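Local coordinates for extracellular solute-binding protein family 5 (Brucella melitensis, PDB 4ONY) that probably binds peptides or related solutes in the periplasm and delivers them to an ABC transporter for uptake, at residues D127-T132 / P193-N198. Residues are numbered along the deposited sequence; the frame is centred on the assembly and turned at random.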
# COMPACT_ATOMS: atom_id res chain seq x y z
N ASP A 127 24.31 -21.67 0.34
CA ASP A 127 25.18 -22.84 0.24
C ASP A 127 26.68 -22.48 0.15
O ASP A 127 27.52 -23.34 -0.04
CB ASP A 127 24.79 -23.69 -0.99
CG ASP A 127 24.92 -22.92 -2.31
OD1 ASP A 127 25.61 -21.87 -2.36
OD2 ASP A 127 24.35 -23.38 -3.32
N GLY A 128 27.03 -21.21 0.31
CA GLY A 128 28.44 -20.81 0.33
C GLY A 128 29.01 -20.41 -1.02
O GLY A 128 30.11 -19.88 -1.06
N GLN A 129 28.29 -20.64 -2.12
CA GLN A 129 28.77 -20.18 -3.42
C GLN A 129 28.66 -18.65 -3.56
O GLN A 129 27.79 -18.03 -2.92
CB GLN A 129 27.99 -20.85 -4.53
CG GLN A 129 28.15 -22.35 -4.58
CD GLN A 129 29.55 -22.72 -4.82
OE1 GLN A 129 30.17 -22.18 -5.72
NE2 GLN A 129 30.10 -23.61 -4.00
N PRO A 130 29.53 -18.04 -4.39
CA PRO A 130 29.54 -16.57 -4.52
C PRO A 130 28.35 -16.05 -5.32
O PRO A 130 27.96 -16.64 -6.29
CB PRO A 130 30.86 -16.27 -5.25
CG PRO A 130 31.19 -17.54 -5.99
CD PRO A 130 30.64 -18.66 -5.14
N VAL A 131 27.83 -14.90 -4.93
CA VAL A 131 26.91 -14.16 -5.78
C VAL A 131 27.71 -13.33 -6.78
O VAL A 131 28.53 -12.51 -6.39
CB VAL A 131 26.02 -13.24 -4.97
CG1 VAL A 131 25.03 -12.54 -5.88
CG2 VAL A 131 25.29 -14.03 -3.88
N THR A 132 27.45 -13.51 -8.07
CA THR A 132 28.28 -12.94 -9.14
C THR A 132 27.47 -12.15 -10.15
O THR A 132 26.22 -12.25 -10.21
CB THR A 132 29.01 -14.04 -9.94
OG1 THR A 132 28.06 -14.84 -10.64
CG2 THR A 132 29.84 -14.94 -9.03
N PRO A 193 20.25 -17.62 -8.16
CA PRO A 193 21.48 -18.41 -8.30
C PRO A 193 21.53 -19.31 -9.54
O PRO A 193 20.86 -20.36 -9.55
CB PRO A 193 21.47 -19.27 -7.04
CG PRO A 193 20.03 -19.45 -6.72
CD PRO A 193 19.34 -18.20 -7.17
N LYS A 194 22.31 -18.92 -10.54
CA LYS A 194 22.47 -19.71 -11.76
C LYS A 194 22.86 -21.14 -11.44
O LYS A 194 22.30 -22.07 -12.02
CB LYS A 194 23.55 -19.13 -12.65
CG LYS A 194 23.63 -19.79 -14.02
CD LYS A 194 24.65 -19.10 -14.89
CE LYS A 194 24.65 -19.68 -16.29
NZ LYS A 194 25.72 -19.00 -17.09
N HIS A 195 23.79 -21.31 -10.50
CA HIS A 195 24.32 -22.65 -10.22
C HIS A 195 23.30 -23.55 -9.57
O HIS A 195 23.44 -24.75 -9.66
CB HIS A 195 25.54 -22.60 -9.31
CG HIS A 195 25.20 -22.34 -7.87
ND1 HIS A 195 24.94 -21.08 -7.39
CD2 HIS A 195 25.08 -23.18 -6.81
CE1 HIS A 195 24.67 -21.16 -6.10
NE2 HIS A 195 24.77 -22.42 -5.72
N ALA A 196 22.29 -23.01 -8.93
CA ALA A 196 21.35 -23.82 -8.16
C ALA A 196 19.99 -24.03 -8.81
O ALA A 196 19.13 -24.64 -8.19
CB ALA A 196 21.14 -23.20 -6.79
N ILE A 197 19.74 -23.45 -9.98
CA ILE A 197 18.43 -23.52 -10.59
C ILE A 197 18.50 -24.43 -11.83
O ILE A 197 19.34 -24.25 -12.69
CB ILE A 197 17.91 -22.12 -10.94
CG1 ILE A 197 17.40 -21.45 -9.68
CG2 ILE A 197 16.78 -22.18 -11.95
CD1 ILE A 197 17.23 -19.96 -9.79
N ASN A 198 17.59 -25.38 -11.90
CA ASN A 198 17.39 -26.18 -13.13
C ASN A 198 16.44 -25.40 -13.98
O ASN A 198 15.27 -25.28 -13.67
CB ASN A 198 16.78 -27.56 -12.82
CG ASN A 198 16.51 -28.40 -14.08
OD1 ASN A 198 16.21 -27.90 -15.16
ND2 ASN A 198 16.64 -29.70 -13.92
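Asp127 and His195 meet in a His-carboxylate hydrogen bond that joins two surface loops of this family 5 solute-binding protein. One loop leads from strand 114-119 into helix 133-146, and the other follows helix 181-187. His195 NE2 donates to Asp127 OD2 over 2.6 Å, almost straight at an N-H...O angle of 176°. OD2 lies in the ring plane, at the ring edge, and accepts through its syn lone pair. The carboxylate is nevertheless turned well out of the plane of the ring.

The same carboxylate also organises its own loop. Asp127 OD1 accepts from Gln129 N at 3.0 Å, closing an Asx turn around Gly128. Together the two bonds should limit rotation of the group. With CG between the backbone N and the carbonyl carbon (chi1 61°), the carboxylate can reach both Gln129 N and the His195 ring.

The imidazole is also packed on its faces. Gln129 lays its aliphatic part over one of them: Gln129 CG is 3.9 Å from the centroid of the His195 ring, a CH-pi contact displaced toward the NE2 side. The Gln129 chain bends at chi2 (-62°), with CB and CG against the ring and CB 3.7 Å from His195 CE1. The opposite face has Ala196 CB near its rim. The ring of Trp125 meets the imidazole at an angle.

Lys194 ties segment 193-198 to helix 133-146 by a salt bridge from NZ to Asp134. The 3.1 Å bond from Ala196 N to Pro193 O spans Lys194 and His195, and the imidazole projects from there toward Asp127.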